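Local coordinates for molybdopterin biosynthesis moeA protein (Pyrococcus horikoshii, PDB 1WU2), which probably acts in the late steps of molybdenum cofactor biosynthesis, where MoeA proteins insert molybdenum into molybdopterin, at residues D252-T257 with F294-Y299; G186-G191 with G231-D236; I214-L219 with V301-Q306. All coordinates share one frame; numbering follows the deposited sequence.

Contact 1 (D252-T257 with F294-Y299); sequences DIVLIT and FIMSGY
V254 pairs with F294, and L255 with I295, as neighbouring parallel strands in the alpha/beta fold of the probable molybdopterin-binding domain. Three backbone hydrogen bonds join the strands. F294 N donates to I253 O at 2.9 Å. L255 N donates to F294 O at 3.1 Å. M296 N donates to L255 O at 2.8 Å, one residue past the last bridge.

Apolar contacts line both faces of the sheet. On the face of V254 and F294, V254 CG1 lies 3.5 Å from SE of M296, a selenomethionine. CG1 is anti to the backbone N of V254 (chi1 154°), and the two side chains cross at about a right angle. V254 CG2 touches F294 CB at 4.1 Å. L216 of helix 212-222 also packs on V254. An alanine in place of V254 would probably open a gap beside SE and let the bent M296 chain shift. On the other face, L255 and I295 lie side by side and point the same way, with L255 CD1 3.9 Å from I295 CD1.

The aromatic contact is at the start of the pair. F294 CE2 comes within 4.0 Å of D252 CB, and I253 O lies at the ring edge. Beyond the strands the chain turns at G298, which has positive phi. There I256 CG2 rests 3.4 Å from G298 CA.

Contact 2 (G186-G191 with G231-D236); sequences GIIITG and GVLPDD
I189 CG2 and V232 CG1 are each anti to their own backbone N (chi1 -178° in V232), and the two methyls meet at 3.9 Å. On the opposite face of the sheet, I188 CG2 is likewise anti to its backbone N and touches L233 CD2 at 3.7 Å. The D235 and T190 side chains cross at about a right angle, and D235 OD2 lies 3.3 Å from T190 CG2.

The backbones form a parallel strand pair, with I189 opposite V232 and T190 opposite L233. L233 N donates to I189 O at 3.0 Å from above the carbonyl plane, 38° out of it. G191 N donates to L233 O at 3.1 Å. I189 N to G231 O is a weak bond of 3.3 Å. The pair opens locally between I187 O and G231 N, which stand 4.1 Å apart. A water sits there: it accepts from G231 N and donates weakly to I187 O. The backbone of I187 is bonded again to I228 and Y230 of the same neighbouring strand. G191 ends the pairing with backbone angles at which a CB would press on the carbonyl O of T190.

Strand 226-233 is the outermost strand of this sheet within the chain. Strand 252-255 flanks 184-190 on its other edge. Helix 212-222 makes the beta-alpha-beta crossover between the paired strands and packs on I187 and I189. Helix 237-240, whose N-cap is D236, covers L233 with I239 and I240, while helix 243-249 covers I188.

Contact 3 (I214-L219 with V301-Q306); sequences IMLQGL and VSVFAQ
V303 is the hub of this helix-helix contact. Its CG1 meets CE of M215, a selenomethionine, at 3.7 Å. The same methyl touches L216 CD2, also at 3.7 Å. M215 and V303 slide past each other in opposite directions, whereas L216 and V303 cross at about a right angle. One turn on along helix 212-222, L219 CD2 approaches F304 CE1 at 4.2 Å; F304 is next to V303. That methyl stands oblique to the F304 ring. M215 CE also comes within 4.4 Å of F304 CB. No hydrogen bond crosses between the helices, and the contact is wholly apolar and buried.

The two helix axes are 11.1 Å apart at closest approach and run at 21° to each other, nearly parallel. The nearest CA atoms, those of L216 and F304, are 8.3 Å apart. The axes are well separated, so the side chains of M215 and L216 span most of the distance to V303. M215 CG is anti to the backbone N (chi1 -175°), and the chain stays extended until it bends at chi3 (71°). Within the helix, L219 N bonds to M215 O at 3.1 Å, placing L219 one turn beyond M215.

The next shell closes around these side chains. I256, just past strand 252-255, packs on L216 and V303. Y396 meets the F304 ring edge-to-face. L369 of helix 367-371 packs on M215 and F304, and F345 of strand 343-351 also packs on F304. All three belong to the MoeA C-terminal region. A167 and P163 of the second subunit pack on M215 and L219. Helix 212-222 thus faces the second subunit, while helix 300-319 is packed against the C-terminal region through F304 and V301.

How the contacts relate
Contacts 1 and 2 belong to one sheet and share their chemistry: parallel backbone hydrogen bonds with apolar side chains on the faces. Strands 184-190 and 252-255 are neighbours, with probable bonds from V254 N to G186 O and I256 N to I188 O. Contact 1 lies in the sheet interior and is mostly buried. Contact 2 is at the sheet edge, partly open, with a water and an aspartate. Contact 3 is buried too, but joins helices by side chains alone. Its helices pack on the sheet: L216 touches I187 of contact 2, and V303 touches G298 of contact 1. Helix 300-319 follows strand 293-295, and S297 OG is hydrogen-bonded to S302 OG.

Contact 1 (D252-T257 with F294-Y299)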
loop_
_atom_site.group_PDB
_atom_site.type_symbol
_atom_site.label_atom_id
_atom_site.label_comp_id
_atom_site.label_asym_id
_atom_site.label_seq_id
_atom_site.Cartn_x
_atom_site.Cartn_y
_atom_site.Cartn_z
ATOM N N ASP A 252 -15.461 -14.834 -9.795
ATOM C CA ASP A 252 -16.540 -14.277 -8.979
ATOM C C ASP A 252 -17.164 -13.079 -9.690
ATOM O O ASP A 252 -16.605 -12.561 -10.653
ATOM C CB ASP A 252 -16.053 -13.938 -7.551
ATOM C CG ASP A 252 -15.481 -12.524 -7.420
ATOM O OD1 ASP A 252 -16.160 -11.553 -7.805
ATOM O OD2 ASP A 252 -14.367 -12.280 -6.906
ATOM N N ILE A 253 -18.337 -12.661 -9.224
ATOM C CA ILE A 253 -19.040 -11.524 -9.811
ATOM C C ILE A 253 -19.706 -10.669 -8.723
ATOM O O ILE A 253 -20.277 -11.179 -7.765
ATOM C CB ILE A 253 -20.037 -11.970 -10.967
ATOM C CG1 ILE A 253 -21.454 -11.420 -10.773
ATOM C CG2 ILE A 253 -20.076 -13.493 -11.146
ATOM C CD1 ILE A 253 -21.635 -10.038 -11.339
ATOM N N VAL A 254 -19.601 -9.359 -8.900
ATOM C CA VAL A 254 -20.124 -8.366 -7.981
ATOM C C VAL A 254 -21.268 -7.647 -8.686
ATOM O O VAL A 254 -21.127 -7.247 -9.833
ATOM C CB VAL A 254 -19.007 -7.349 -7.620
ATOM C CG1 VAL A 254 -19.583 -6.007 -7.212
ATOM C CG2 VAL A 254 -18.094 -7.907 -6.527
ATOM N N LEU A 255 -22.403 -7.494 -8.012
ATOM C CA LEU A 255 -23.516 -6.724 -8.571
ATOM C C LEU A 255 -24.140 -5.757 -7.562
ATOM O O LEU A 255 -24.251 -6.057 -6.378
ATOM C CB LEU A 255 -24.581 -7.637 -9.193
ATOM C CG LEU A 255 -25.217 -8.728 -8.333
ATOM C CD1 LEU A 255 -26.516 -8.240 -7.697
ATOM C CD2 LEU A 255 -25.474 -9.967 -9.179
ATOM N N ILE A 256 -24.573 -4.614 -8.085
ATOM C CA ILE A 256 -25.075 -3.482 -7.317
ATOM C C ILE A 256 -26.604 -3.485 -7.334
ATOM O O ILE A 256 -27.207 -4.054 -8.241
ATOM C CB ILE A 256 -24.543 -2.181 -7.978
ATOM C CG1 ILE A 256 -23.013 -2.116 -7.901
ATOM C CG2 ILE A 256 -25.178 -0.946 -7.375
ATOM C CD1 ILE A 256 -22.442 -2.237 -6.507
ATOM N N THR A 257 -27.231 -2.860 -6.338
ATOM C CA THR A 257 -28.686 -2.674 -6.355
ATOM C C THR A 257 -29.063 -1.514 -7.278
ATOM O O THR A 257 -30.230 -1.130 -7.375
ATOM C CB THR A 257 -29.244 -2.441 -4.934
ATOM O OG1 THR A 257 -30.673 -2.569 -4.947
ATOM C CG2 THR A 257 -29.018 -1.012 -4.460
ATOM N N PHE A 294 -21.778 -11.738 -5.345
ATOM C CA PHE A 294 -21.816 -10.839 -4.199
ATOM C C PHE A 294 -22.879 -9.770 -4.449
ATOM O O PHE A 294 -22.722 -8.944 -5.346
ATOM C CB PHE A 294 -20.453 -10.149 -4.026
ATOM C CG PHE A 294 -19.329 -11.079 -3.638
ATOM C CD1 PHE A 294 -18.718 -10.968 -2.395
ATOM C CD2 PHE A 294 -18.862 -12.043 -4.519
ATOM C CE1 PHE A 294 -17.678 -11.811 -2.034
ATOM C CE2 PHE A 294 -17.824 -12.892 -4.161
ATOM C CZ PHE A 294 -17.230 -12.774 -2.918
ATOM N N ILE A 295 -23.952 -9.788 -3.661
ATOM C CA ILE A 295 -25.012 -8.779 -3.762
ATOM C C ILE A 295 -24.637 -7.555 -2.918
ATOM O O ILE A 295 -24.563 -7.640 -1.693
ATOM C CB ILE A 295 -26.396 -9.331 -3.293
ATOM C CG1 ILE A 295 -26.606 -10.807 -3.675
ATOM C CG2 ILE A 295 -27.525 -8.480 -3.862
ATOM C CD1 ILE A 295 -26.413 -11.133 -5.145
HETATM N N MSE A 296 -24.423 -6.420 -3.577
HETATM C CA MSE A 296 -23.947 -5.202 -2.918
HETATM C C MSE A 296 -25.058 -4.145 -2.840
HETATM O O MSE A 296 -26.149 -4.341 -3.379
HETATM C CB MSE A 296 -22.708 -4.635 -3.629
HETATM C CG MSE A 296 -21.842 -5.666 -4.358
HETATM SE SE MSE A 296 -19.967 -5.708 -3.785
HETATM C CE MSE A 296 -20.248 -6.566 -2.127
ATOM N N SER A 297 -24.752 -3.014 -2.205
ATOM C CA SER A 297 -25.776 -2.098 -1.685
ATOM C C SER A 297 -26.119 -0.868 -2.534
ATOM O O SER A 297 -27.131 -0.211 -2.277
ATOM C CB SER A 297 -25.376 -1.629 -0.282
ATOM O OG SER A 297 -25.615 -0.242 -0.122
ATOM N N GLY A 298 -25.272 -0.514 -3.498
ATOM C CA GLY A 298 -25.562 0.602 -4.388
ATOM C C GLY A 298 -25.130 1.988 -3.944
ATOM O O GLY A 298 -24.879 2.844 -4.794
ATOM N N TYR A 299 -25.049 2.227 -2.639
ATOM C CA TYR A 299 -24.568 3.512 -2.138
ATOM C C TYR A 299 -23.074 3.410 -1.805
ATOM O O TYR A 299 -22.670 2.494 -1.097
ATOM C CB TYR A 299 -25.408 3.970 -0.941
ATOM C CG TYR A 299 -26.734 4.568 -1.381
ATOM C CD1 TYR A 299 -27.947 4.056 -0.917
ATOM C CD2 TYR A 299 -26.775 5.624 -2.298
ATOM C CE1 TYR A 299 -29.166 4.594 -1.343
ATOM C CE2 TYR A 299 -27.979 6.164 -2.725
ATOM C CZ TYR A 299 -29.170 5.647 -2.247
ATOM O OH TYR A 299 -30.357 6.190 -2.677
#

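Contact 2 (G186-G191 with G231-D236)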
loop_
_atom_site.group_PDB
_atom_site.type_symbol
_atom_site.label_atom_id
_atom_site.label_comp_id
_atom_site.label_asym_id
_atom_site.label_seq_id
_atom_site.Cartn_x
_atom_site.Cartn_y
_atom_site.Cartn_z
ATOM N N GLY A 186 -16.359 -9.897 -12.221
ATOM C CA GLY A 186 -17.408 -9.210 -12.950
ATOM C C GLY A 186 -18.040 -8.101 -12.126
ATOM O O GLY A 186 -18.100 -8.188 -10.902
ATOM N N ILE A 187 -18.503 -7.056 -12.805
ATOM C CA ILE A 187 -19.142 -5.916 -12.155
ATOM C C ILE A 187 -20.404 -5.541 -12.929
ATOM O O ILE A 187 -20.320 -5.031 -14.047
ATOM C CB ILE A 187 -18.168 -4.709 -12.087
ATOM C CG1 ILE A 187 -16.973 -5.031 -11.179
ATOM C CG2 ILE A 187 -18.890 -3.462 -11.584
ATOM C CD1 ILE A 187 -15.888 -3.966 -11.166
ATOM N N ILE A 188 -21.565 -5.811 -12.334
ATOM C CA ILE A 188 -22.857 -5.425 -12.897
ATOM C C ILE A 188 -23.466 -4.334 -12.037
ATOM O O ILE A 188 -23.693 -4.548 -10.857
ATOM C CB ILE A 188 -23.839 -6.615 -12.901
ATOM C CG1 ILE A 188 -23.259 -7.819 -13.638
ATOM C CG2 ILE A 188 -25.157 -6.205 -13.538
ATOM C CD1 ILE A 188 -24.045 -9.101 -13.396
ATOM N N ILE A 189 -23.741 -3.174 -12.622
ATOM C CA ILE A 189 -24.477 -2.128 -11.921
ATOM C C ILE A 189 -25.951 -2.250 -12.315
ATOM O O ILE A 189 -26.261 -2.617 -13.445
ATOM C CB ILE A 189 -23.909 -0.722 -12.254
ATOM C CG1 ILE A 189 -22.589 -0.437 -11.515
ATOM C CG2 ILE A 189 -24.881 0.362 -11.839
ATOM C CD1 ILE A 189 -21.640 -1.597 -11.346
ATOM N N THR A 190 -26.853 -1.967 -11.376
ATOM C CA THR A 190 -28.297 -2.062 -11.617
ATOM C C THR A 190 -29.010 -0.812 -11.105
ATOM O O THR A 190 -28.661 -0.283 -10.049
ATOM C CB THR A 190 -28.868 -3.348 -10.943
ATOM O OG1 THR A 190 -28.949 -4.413 -11.901
ATOM C CG2 THR A 190 -30.313 -3.179 -10.478
ATOM N N GLY A 191 -30.013 -0.355 -11.857
ATOM C CA GLY A 191 -30.793 0.820 -11.495
ATOM C C GLY A 191 -31.145 1.691 -12.689
ATOM O O GLY A 191 -30.253 2.178 -13.383
ATOM N N GLY A 231 -21.386 -3.198 -17.503
ATOM C CA GLY A 231 -22.121 -1.955 -17.662
ATOM C C GLY A 231 -23.303 -1.774 -16.728
ATOM O O GLY A 231 -23.606 -2.637 -15.902
ATOM N N VAL A 232 -23.964 -0.627 -16.876
ATOM C CA VAL A 232 -25.161 -0.290 -16.112
ATOM C C VAL A 232 -26.379 -0.863 -16.825
ATOM O O VAL A 232 -26.532 -0.697 -18.034
ATOM C CB VAL A 232 -25.334 1.243 -15.976
ATOM C CG1 VAL A 232 -26.559 1.580 -15.127
ATOM C CG2 VAL A 232 -24.079 1.879 -15.386
ATOM N N LEU A 233 -27.244 -1.529 -16.065
ATOM C CA LEU A 233 -28.431 -2.188 -16.604
ATOM C C LEU A 233 -29.691 -1.575 -15.990
ATOM O O LEU A 233 -29.644 -1.079 -14.867
ATOM C CB LEU A 233 -28.393 -3.684 -16.279
ATOM C CG LEU A 233 -27.659 -4.634 -17.232
ATOM C CD1 LEU A 233 -26.383 -4.029 -17.808
ATOM C CD2 LEU A 233 -27.347 -5.931 -16.504
ATOM N N PRO A 234 -30.817 -1.612 -16.703
ATOM C CA PRO A 234 -32.088 -1.162 -16.121
ATOM C C PRO A 234 -32.686 -2.211 -15.183
ATOM O O PRO A 234 -32.280 -3.375 -15.224
ATOM C CB PRO A 234 -32.997 -0.952 -17.344
ATOM C CG PRO A 234 -32.172 -1.305 -18.556
ATOM C CD PRO A 234 -30.987 -2.082 -18.090
ATOM N N ASP A 235 -33.630 -1.790 -14.346
ATOM C CA ASP A 235 -34.384 -2.707 -13.494
ATOM C C ASP A 235 -35.346 -3.517 -14.365
ATOM O O ASP A 235 -36.469 -3.088 -14.641
ATOM C CB ASP A 235 -35.154 -1.939 -12.412
ATOM C CG ASP A 235 -34.237 -1.320 -11.365
ATOM O OD1 ASP A 235 -34.417 -0.122 -11.043
ATOM O OD2 ASP A 235 -33.314 -1.955 -10.806
ATOM N N ASP A 236 -34.884 -4.684 -14.802
ATOM C CA ASP A 236 -35.632 -5.535 -15.722
ATOM C C ASP A 236 -35.140 -6.975 -15.579
ATOM O O ASP A 236 -33.989 -7.266 -15.892
ATOM C CB ASP A 236 -35.438 -5.045 -17.160
ATOM C CG ASP A 236 -36.358 -5.739 -18.145
ATOM O OD1 ASP A 236 -36.080 -6.905 -18.506
ATOM O OD2 ASP A 236 -37.380 -5.195 -18.617
HETATM O O HOH W 1 -19.566 -1.812 -15.182
#

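Contact 3 (I214-L219 with V301-Q306)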
loop_
_atom_site.group_PDB
_atom_site.type_symbol
_atom_site.label_atom_id
_atom_site.label_comp_id
_atom_site.label_asym_id
_atom_site.label_seq_id
_atom_site.Cartn_x
_atom_site.Cartn_y
_atom_site.Cartn_z
ATOM N N ILE A 214 -16.666 2.534 -11.264
ATOM C CA ILE A 214 -15.278 2.982 -11.291
ATOM C C ILE A 214 -14.571 2.774 -9.945
ATOM O O ILE A 214 -13.376 2.492 -9.921
ATOM C CB ILE A 214 -15.178 4.462 -11.773
ATOM C CG1 ILE A 214 -13.717 4.885 -11.981
ATOM C CG2 ILE A 214 -15.853 5.421 -10.796
ATOM C CD1 ILE A 214 -12.927 4.000 -12.917
HETATM N N MSE A 215 -15.306 2.889 -8.839
HETATM C CA MSE A 215 -14.718 2.677 -7.517
HETATM C C MSE A 215 -14.366 1.212 -7.308
HETATM O O MSE A 215 -13.305 0.897 -6.780
HETATM C CB MSE A 215 -15.646 3.139 -6.394
HETATM C CG MSE A 215 -14.992 3.038 -5.017
HETATM SE SE MSE A 215 -16.114 3.650 -3.566
HETATM C CE MSE A 215 -17.396 2.196 -3.550
ATOM N N LEU A 216 -15.261 0.325 -7.722
ATOM C CA LEU A 216 -15.021 -1.109 -7.618
ATOM C C LEU A 216 -13.920 -1.582 -8.567
ATOM O O LEU A 216 -13.203 -2.520 -8.248
ATOM C CB LEU A 216 -16.309 -1.901 -7.863
ATOM C CG LEU A 216 -17.320 -1.882 -6.713
ATOM C CD1 LEU A 216 -18.649 -2.476 -7.173
ATOM C CD2 LEU A 216 -16.791 -2.631 -5.501
ATOM N N GLN A 217 -13.778 -0.936 -9.721
ATOM C CA GLN A 217 -12.702 -1.273 -10.655
ATOM C C GLN A 217 -11.348 -1.050 -9.984
ATOM O O GLN A 217 -10.503 -1.934 -9.976
ATOM C CB GLN A 217 -12.796 -0.439 -11.936
ATOM C CG GLN A 217 -13.855 -0.929 -12.907
ATOM C CD GLN A 217 -14.263 0.128 -13.919
ATOM O OE1 GLN A 217 -13.510 0.432 -14.846
ATOM N NE2 GLN A 217 -15.457 0.684 -13.750
ATOM N N GLY A 218 -11.163 0.130 -9.407
ATOM C CA GLY A 218 -9.946 0.454 -8.688
ATOM C C GLY A 218 -9.682 -0.440 -7.490
ATOM O O GLY A 218 -8.541 -0.808 -7.239
ATOM N N LEU A 219 -10.737 -0.788 -6.758
ATOM C CA LEU A 219 -10.609 -1.570 -5.530
ATOM C C LEU A 219 -10.220 -3.010 -5.842
ATOM O O LEU A 219 -9.428 -3.619 -5.117
ATOM C CB LEU A 219 -11.919 -1.542 -4.732
ATOM C CG LEU A 219 -12.232 -0.266 -3.938
ATOM C CD1 LEU A 219 -13.699 -0.249 -3.513
ATOM C CD2 LEU A 219 -11.326 -0.144 -2.725
ATOM N N VAL A 301 -20.666 4.552 0.159
ATOM C CA VAL A 301 -20.141 4.294 1.501
ATOM C C VAL A 301 -20.412 2.845 1.905
ATOM O O VAL A 301 -19.547 2.175 2.463
ATOM C CB VAL A 301 -20.744 5.254 2.555
ATOM C CG1 VAL A 301 -20.253 4.895 3.957
ATOM C CG2 VAL A 301 -20.397 6.705 2.222
ATOM N N SER A 302 -21.618 2.376 1.609
ATOM C CA SER A 302 -22.028 1.007 1.921
ATOM C C SER A 302 -21.324 -0.072 1.080
ATOM O O SER A 302 -21.053 -1.160 1.579
ATOM C CB SER A 302 -23.546 0.890 1.772
ATOM O OG SER A 302 -24.002 -0.404 2.114
ATOM N N VAL A 303 -21.040 0.221 -0.187
ATOM C CA VAL A 303 -20.291 -0.699 -1.049
ATOM C C VAL A 303 -18.848 -0.848 -0.566
ATOM O O VAL A 303 -18.278 -1.933 -0.644
ATOM C CB VAL A 303 -20.286 -0.221 -2.528
ATOM C CG1 VAL A 303 -19.263 -0.996 -3.366
ATOM C CG2 VAL A 303 -21.663 -0.361 -3.128
ATOM N N PHE A 304 -18.268 0.246 -0.077
ATOM C CA PHE A 304 -16.883 0.271 0.393
ATOM C C PHE A 304 -16.704 -0.625 1.613
ATOM O O PHE A 304 -15.756 -1.401 1.685
ATOM C CB PHE A 304 -16.479 1.707 0.733
ATOM C CG PHE A 304 -15.033 1.867 1.132
ATOM C CD1 PHE A 304 -14.046 2.035 0.169
ATOM C CD2 PHE A 304 -14.667 1.885 2.474
ATOM C CE1 PHE A 304 -12.717 2.197 0.532
ATOM C CE2 PHE A 304 -13.342 2.047 2.845
ATOM C CZ PHE A 304 -12.362 2.203 1.873
ATOM N N ALA A 305 -17.620 -0.508 2.567
ATOM C CA ALA A 305 -17.607 -1.343 3.765
ATOM C C ALA A 305 -17.825 -2.815 3.415
ATOM O O ALA A 305 -17.202 -3.701 3.999
ATOM C CB ALA A 305 -18.665 -0.874 4.738
ATOM N N GLN A 306 -18.704 -3.069 2.451
ATOM C CA GLN A 306 -18.962 -4.429 1.992
ATOM C C GLN A 306 -17.755 -5.017 1.265
ATOM O O GLN A 306 -17.509 -6.216 1.342
ATOM C CB GLN A 306 -20.187 -4.462 1.083
ATOM C CG GLN A 306 -21.501 -4.379 1.847
ATOM C CD GLN A 306 -22.697 -4.162 0.943
ATOM O OE1 GLN A 306 -22.545 -3.922 -0.260
ATOM N NE2 GLN A 306 -23.894 -4.248 1.516
#